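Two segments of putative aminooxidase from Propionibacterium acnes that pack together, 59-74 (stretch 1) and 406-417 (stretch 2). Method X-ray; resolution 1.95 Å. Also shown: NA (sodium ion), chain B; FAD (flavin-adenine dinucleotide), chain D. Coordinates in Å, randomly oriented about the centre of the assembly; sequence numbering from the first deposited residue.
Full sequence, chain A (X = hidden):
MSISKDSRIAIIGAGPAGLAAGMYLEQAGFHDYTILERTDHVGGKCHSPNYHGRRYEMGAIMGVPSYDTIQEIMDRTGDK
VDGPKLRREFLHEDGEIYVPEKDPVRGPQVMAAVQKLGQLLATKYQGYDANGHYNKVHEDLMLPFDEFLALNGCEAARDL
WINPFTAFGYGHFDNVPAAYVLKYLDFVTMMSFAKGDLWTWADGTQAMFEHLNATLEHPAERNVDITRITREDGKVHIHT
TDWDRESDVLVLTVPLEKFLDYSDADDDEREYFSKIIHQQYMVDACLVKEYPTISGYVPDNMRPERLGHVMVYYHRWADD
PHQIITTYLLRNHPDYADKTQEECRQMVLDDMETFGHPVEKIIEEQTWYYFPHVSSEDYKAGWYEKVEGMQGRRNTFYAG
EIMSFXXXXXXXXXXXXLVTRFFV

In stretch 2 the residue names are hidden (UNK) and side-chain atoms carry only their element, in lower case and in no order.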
# COMPACT_ATOMS: atom_id res chain seq x y z
N GLY A 59 -9.86 -4.19 -0.53
CA GLY A 59 -8.53 -3.58 -0.40
C GLY A 59 -8.46 -2.50 0.66
O GLY A 59 -9.00 -2.67 1.78
N ALA A 60 -7.81 -1.38 0.32
CA ALA A 60 -7.73 -0.23 1.21
C ALA A 60 -9.07 0.12 1.82
O ALA A 60 -10.11 0.04 1.16
CB ALA A 60 -7.16 0.99 0.47
N ILE A 61 -9.01 0.49 3.10
CA ILE A 61 -10.15 0.92 3.88
C ILE A 61 -10.04 2.39 4.32
O ILE A 61 -11.00 3.15 4.24
CB ILE A 61 -10.26 0.10 5.18
CG1 ILE A 61 -10.26 -1.40 4.88
CG2 ILE A 61 -11.51 0.54 5.97
CD1 ILE A 61 -10.12 -2.29 6.11
N MET A 62 -8.86 2.78 4.79
CA MET A 62 -8.72 4.01 5.57
C MET A 62 -7.59 4.94 5.18
O MET A 62 -6.67 4.57 4.44
CB MET A 62 -8.56 3.65 7.05
CG MET A 62 -7.26 2.94 7.43
SD MET A 62 -7.40 2.12 9.04
CE MET A 62 -8.39 0.66 8.61
N GLY A 63 -7.69 6.16 5.71
CA GLY A 63 -6.63 7.16 5.67
C GLY A 63 -6.56 7.89 7.00
O GLY A 63 -7.29 7.57 7.95
N VAL A 64 -5.68 8.88 7.07
CA VAL A 64 -5.56 9.77 8.23
C VAL A 64 -5.65 11.20 7.74
O VAL A 64 -5.52 11.44 6.53
CB VAL A 64 -4.24 9.53 9.02
CG1 VAL A 64 -4.36 8.29 9.91
CG2 VAL A 64 -3.03 9.44 8.09
N PRO A 65 -5.89 12.17 8.67
CA PRO A 65 -6.07 13.57 8.30
C PRO A 65 -4.87 14.19 7.60
O PRO A 65 -5.03 15.21 6.94
CB PRO A 65 -6.30 14.28 9.64
CG PRO A 65 -6.77 13.23 10.56
CD PRO A 65 -6.09 11.96 10.12
N SER A 66 -3.70 13.57 7.77
CA SER A 66 -2.48 14.01 7.08
C SER A 66 -2.39 13.47 5.63
O SER A 66 -1.34 13.58 5.00
CB SER A 66 -1.21 13.64 7.88
OG SER A 66 -1.06 12.23 8.05
N TYR A 67 -3.47 12.90 5.10
CA TYR A 67 -3.49 12.45 3.70
C TYR A 67 -3.73 13.65 2.77
O TYR A 67 -4.74 13.71 2.07
CB TYR A 67 -4.55 11.37 3.49
CG TYR A 67 -4.08 9.93 3.68
CD1 TYR A 67 -3.05 9.60 4.57
CD2 TYR A 67 -4.68 8.90 2.96
CE1 TYR A 67 -2.62 8.29 4.72
CE2 TYR A 67 -4.26 7.59 3.10
CZ TYR A 67 -3.24 7.29 3.98
OH TYR A 67 -2.84 5.97 4.11
N ASP A 68 -2.79 14.59 2.76
CA ASP A 68 -2.98 15.86 2.04
C ASP A 68 -3.30 15.69 0.55
O ASP A 68 -4.20 16.34 0.04
CB ASP A 68 -1.75 16.77 2.22
CG ASP A 68 -1.66 17.40 3.65
OD1 ASP A 68 -2.70 17.57 4.33
OD2 ASP A 68 -0.54 17.74 4.08
N THR A 69 -2.57 14.80 -0.13
CA THR A 69 -2.79 14.60 -1.57
C THR A 69 -4.16 13.97 -1.83
O THR A 69 -4.87 14.39 -2.73
CB THR A 69 -1.67 13.75 -2.19
OG1 THR A 69 -0.39 14.27 -1.77
CG2 THR A 69 -1.74 13.80 -3.71
N ILE A 70 -4.55 13.00 -1.01
CA ILE A 70 -5.90 12.44 -1.13
C ILE A 70 -6.97 13.51 -0.88
O ILE A 70 -8.00 13.51 -1.55
CB ILE A 70 -6.15 11.21 -0.21
CG1 ILE A 70 -5.10 10.12 -0.48
CG2 ILE A 70 -7.58 10.66 -0.43
CD1 ILE A 70 -4.80 9.84 -1.98
N GLN A 71 -6.72 14.45 0.04
CA GLN A 71 -7.64 15.58 0.22
C GLN A 71 -7.77 16.39 -1.06
O GLN A 71 -8.88 16.79 -1.44
CB GLN A 71 -7.19 16.49 1.36
CG GLN A 71 -8.16 17.65 1.62
CD GLN A 71 -9.56 17.17 1.95
OE1 GLN A 71 -9.77 16.54 2.99
NE2 GLN A 71 -10.52 17.47 1.08
N GLU A 72 -6.66 16.63 -1.74
CA GLU A 72 -6.68 17.34 -3.04
C GLU A 72 -7.52 16.60 -4.10
O GLU A 72 -8.20 17.23 -4.93
CB GLU A 72 -5.27 17.54 -3.57
CG GLU A 72 -4.56 18.75 -3.02
CD GLU A 72 -3.15 18.86 -3.57
OE1 GLU A 72 -2.94 18.50 -4.75
OE2 GLU A 72 -2.26 19.29 -2.82
N ILE A 73 -7.43 15.27 -4.05
CA ILE A 73 -8.19 14.40 -4.95
C ILE A 73 -9.68 14.52 -4.66
O ILE A 73 -10.47 14.68 -5.59
CB ILE A 73 -7.73 12.91 -4.85
CG1 ILE A 73 -6.31 12.75 -5.40
CG2 ILE A 73 -8.68 12.00 -5.62
CD1 ILE A 73 -5.73 11.35 -5.22
N MET A 74 -10.07 14.46 -3.38
CA MET A 74 -11.48 14.64 -3.00
C MET A 74 -12.04 16.03 -3.39
O MET A 74 -13.21 16.16 -3.75
CB MET A 74 -11.69 14.40 -1.49
CG MET A 74 -11.47 12.96 -1.02
SD MET A 74 -11.98 12.67 0.70
CE MET A 74 -10.53 13.24 1.58
N UNK A 406 3.71 1.31 -0.13
CA UNK A 406 2.46 0.65 -0.48
C UNK A 406 1.22 1.22 0.19
O UNK A 406 0.44 0.46 0.75
N UNK A 407 1.02 2.54 0.14
CA UNK A 407 -0.28 3.15 0.52
C UNK A 407 -0.72 4.20 -0.48
O UNK A 407 0.09 4.67 -1.29
n UNK A 407 0.44 5.27 3.55
c UNK A 407 -0.00 5.05 2.32
o UNK A 407 -0.20 5.97 1.52
c UNK A 407 -0.34 3.56 2.01
N UNK A 408 -2.02 4.51 -0.50
CA UNK A 408 -2.58 5.27 -1.62
C UNK A 408 -2.32 6.78 -1.53
O UNK A 408 -2.28 7.46 -2.55
c UNK A 408 -4.05 4.91 -1.94
c UNK A 408 -6.49 4.32 0.93
c UNK A 408 -6.95 5.61 1.18
c UNK A 408 -5.55 4.10 -0.08
c UNK A 408 -5.04 5.17 -0.82
c UNK A 408 -5.55 6.44 -0.58
c UNK A 408 -6.50 6.66 0.42
N UNK A 409 -2.07 7.30 -0.34
CA UNK A 409 -1.63 8.69 -0.26
C UNK A 409 -0.18 8.82 -0.71
O UNK A 409 0.18 9.76 -1.41
o UNK A 409 -2.24 11.56 0.69
o UNK A 409 -0.36 11.05 1.74
c UNK A 409 -1.44 10.73 1.20
c UNK A 409 -1.79 9.26 1.14
N UNK A 410 0.65 7.85 -0.33
CA UNK A 410 2.08 7.92 -0.62
C UNK A 410 2.32 7.86 -2.11
O UNK A 410 3.13 8.65 -2.63
o UNK A 410 4.87 8.46 1.48
c UNK A 410 2.96 7.00 1.62
c UNK A 410 2.86 6.82 0.10
c UNK A 410 3.79 8.23 2.04
o UNK A 410 3.36 8.95 2.98
N UNK A 411 1.64 6.96 -2.81
CA UNK A 411 1.80 6.82 -4.25
C UNK A 411 1.25 8.04 -5.02
O UNK A 411 1.87 8.47 -5.99
c UNK A 411 -0.32 5.56 -4.82
c UNK A 411 1.18 5.51 -4.82
c UNK A 411 1.72 4.27 -4.06
N UNK A 412 0.11 8.57 -4.59
CA UNK A 412 -0.48 9.73 -5.25
C UNK A 412 0.42 10.96 -5.04
O UNK A 412 0.68 11.70 -5.98
s UNK A 412 -3.12 8.74 -5.16
c UNK A 412 -1.89 10.01 -4.72
N UNK A 413 0.88 11.15 -3.80
CA UNK A 413 1.84 12.21 -3.44
C UNK A 413 3.14 12.11 -4.26
O UNK A 413 3.68 13.12 -4.77
n UNK A 413 3.34 13.30 -0.06
c UNK A 413 4.02 14.41 0.15
n UNK A 413 4.06 15.10 -0.97
c UNK A 413 3.38 14.41 -1.94
c UNK A 413 2.11 12.13 -1.93
c UNK A 413 2.91 13.28 -1.37
N UNK A 414 3.63 10.89 -4.44
CA UNK A 414 4.79 10.66 -5.30
C UNK A 414 4.49 11.02 -6.76
O UNK A 414 5.32 11.64 -7.43
c UNK A 414 7.89 8.63 -7.91
c UNK A 414 7.80 9.00 -5.18
o UNK A 414 10.25 8.46 -7.80
c UNK A 414 5.28 9.22 -5.20
c UNK A 414 6.61 9.00 -5.89
c UNK A 414 9.02 8.83 -5.81
c UNK A 414 9.06 8.64 -7.17
c UNK A 414 6.68 8.82 -7.27
N UNK A 415 3.32 10.62 -7.26
CA UNK A 415 2.92 10.99 -8.64
C UNK A 415 2.85 12.53 -8.84
O UNK A 415 3.44 13.07 -9.79
c UNK A 415 1.59 10.32 -9.03
o UNK A 415 1.79 9.00 -9.53
N UNK A 416 2.17 13.22 -7.93
CA UNK A 416 2.15 14.70 -7.87
C UNK A 416 3.55 15.30 -7.98
O UNK A 416 3.81 16.18 -8.82
n UNK A 416 1.75 19.20 -4.47
c UNK A 416 1.42 16.65 -6.27
c UNK A 416 1.51 15.14 -6.54
c UNK A 416 0.95 16.88 -4.83
c UNK A 416 0.57 18.33 -4.56
N UNK A 417 4.45 14.83 -7.13
CA UNK A 417 5.81 15.37 -7.07
C UNK A 417 6.62 15.02 -8.32
O UNK A 417 7.47 15.78 -8.72
o UNK A 417 6.37 15.00 -3.45
o UNK A 417 5.47 16.63 -4.59
c UNK A 417 6.54 14.86 -5.82
c UNK A 417 6.09 15.55 -4.53
NA NA B . 4.26 10.12 4.78
PA FAD D . -2.27 -0.57 -7.46
O1A FAD D . -3.30 -0.07 -6.50
O2A FAD D . -1.85 -2.02 -7.33
O5B FAD D . -2.84 -0.40 -8.95
C5B FAD D . -1.99 -0.76 -10.02
C4B FAD D . -2.77 -0.76 -11.32
O4B FAD D . -1.88 -1.09 -12.37
C3B FAD D . -3.91 -1.78 -11.30
O3B FAD D . -5.12 -1.15 -11.65
C2B FAD D . -3.46 -2.83 -12.29
O2B FAD D . -4.55 -3.53 -12.89
C1B FAD D . -2.54 -2.01 -13.21
N9A FAD D . -1.60 -2.90 -13.92
C8A FAD D . -0.75 -3.83 -13.36
N7A FAD D . -0.07 -4.46 -14.37
C5A FAD D . -0.49 -3.94 -15.55
C6A FAD D . -0.15 -4.21 -16.90
N6A FAD D . 1.02 -4.87 -17.17
N1A FAD D . -0.76 -3.46 -17.90
C2A FAD D . -1.71 -2.50 -17.60
N3A FAD D . -2.04 -2.25 -16.28
C4A FAD D . -1.46 -2.96 -15.27
N1 FAD D . -3.58 2.02 1.49
C2 FAD D . -3.76 3.05 2.40
O2 FAD D . -3.38 4.19 2.12
N3 FAD D . -4.33 2.79 3.63
C4 FAD D . -4.76 1.52 3.94
O4 FAD D . -5.29 1.32 5.05
C4X FAD D . -4.60 0.48 3.02
N5 FAD D . -4.99 -0.82 3.31
C5X FAD D . -4.98 -1.81 2.35
C6 FAD D . -5.52 -3.07 2.62
C7 FAD D . -5.54 -4.05 1.63
C7M FAD D . -6.14 -5.38 1.96
C8 FAD D . -5.01 -3.77 0.38
C8M FAD D . -5.00 -4.79 -0.72
C9 FAD D . -4.47 -2.52 0.11
C9A FAD D . -4.44 -1.52 1.09
N10 FAD D . -3.88 -0.26 0.86
C10 FAD D . -4.02 0.75 1.78
C1' FAD D . -2.86 -0.06 -0.21
C2' FAD D . -3.42 0.71 -1.40
O2' FAD D . -4.66 0.17 -1.84
C3' FAD D . -2.37 0.65 -2.51
O3' FAD D . -1.11 1.05 -1.99
C4' FAD D . -2.78 1.51 -3.69
O4' FAD D . -3.89 0.95 -4.38
C5' FAD D . -1.58 1.68 -4.60
O5' FAD D . -1.98 2.20 -5.84
P FAD D . -1.06 1.97 -7.15
O1P FAD D . -1.73 2.57 -8.38
O2P FAD D . 0.28 2.56 -6.88
O3P FAD D . -0.97 0.38 -7.37
O HOH W 1 0.70 11.86 4.45
O HOH W 2 0.04 13.74 0.88
O HOH W 3 6.12 10.20 3.25
O HOH W 4 2.75 9.25 6.34
O HOH W 5 5.42 10.84 6.41

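Position 406 has no side-chain atoms, so it is glycine, G406. Its backbone C lies 3.2 Å from FAD O3', and stretch 1 is out of its reach.

Position 407 carries two carbons, the second bearing one oxygen and one nitrogen: an amide bonded directly to CB, hence asparagine, N407. It sits just before the helix, where its OD1 accepts from the backbone N of position 410 at 2.8 Å, a capping bond. Its ND2 comes within 3.4 Å of Y67 OH, but the angle is too poor for a hydrogen bond.

Position 408 shows one carbon and then a six-carbon ring with nothing attached: phenylalanine, F408. The CA-to-CB bond points sideways, yet the ring comes nearer to stretch 1. A60 CB meets CE2 of F408 at 3.4 Å and I70 CG1 meets its CD1 at 3.7 Å, both at the ring edge, while the edge of the Y67 ring turns toward its face, planes at 89° and centroids 5.4 Å apart.

Position 409 has two carbons, the second carrying two oxygens, a short carboxylate: aspartate, D409. Its OD1 accepts from I70 N at 3.2 Å, so the acid reaches the first turn of the facing helix, and its CB lies 3.3 Å from the centroid of the Y67 ring, almost on the ring normal. The other oxygen, OD2, accepts from two waters; one also donates to S66 O and the other accepts from T69 N.

At 410, three carbons end in two oxygens: glutamate, E410. Its CA-to-CB bond points away from stretch 1, and its OE2 binds the sodium ion at 2.3 Å.

Position 411 is one carbon branching to two, valine, V411; it approaches the cofactor, with CG1 3.6 Å from FAD O2P.

One carbon and one sulfur mark 412 as cysteine, C412. Its SG packs against I70 CD1 at 3.8 Å and I73 CD1 at 3.7 Å.

Position 413 has one carbon and a five-membered ring of three carbons and two nitrogens: histidine, H413. T69 OG1 lies 3.3 Å from its CB.

At 414, one carbon and then a six-carbon ring bearing an oxygen give tyrosine, Y414, whose CA-to-CB bond points away. At 415, one carbon and one oxygen give serine, S415, without contact.

Position 416 is four carbons in a row ending in nitrogen: lysine, K416. Its CE lies 3.5 Å from E72 OE2, but its NZ stays 4.3 Å from that oxygen, beyond a salt bridge.

Position 417, two carbons with two oxygens on the second, is aspartate, D417, out of reach.

The rule is a small knob plus one buried acid. The helices cross at 78° with axes 8.6 Å apart at closest approach, and T69 fits among D409, C412, H413 and K416. D409 ties the helices together through I70 N and water, while the apolar contacts of F408 and C412 fill the space beside it. FAD O2 joins the two stretches again, accepting from Y67 OH at 2.7 Å and from F408 N at 3.0 Å.

Stretch 2, residues 406-417: GNFDEVCHYSKD
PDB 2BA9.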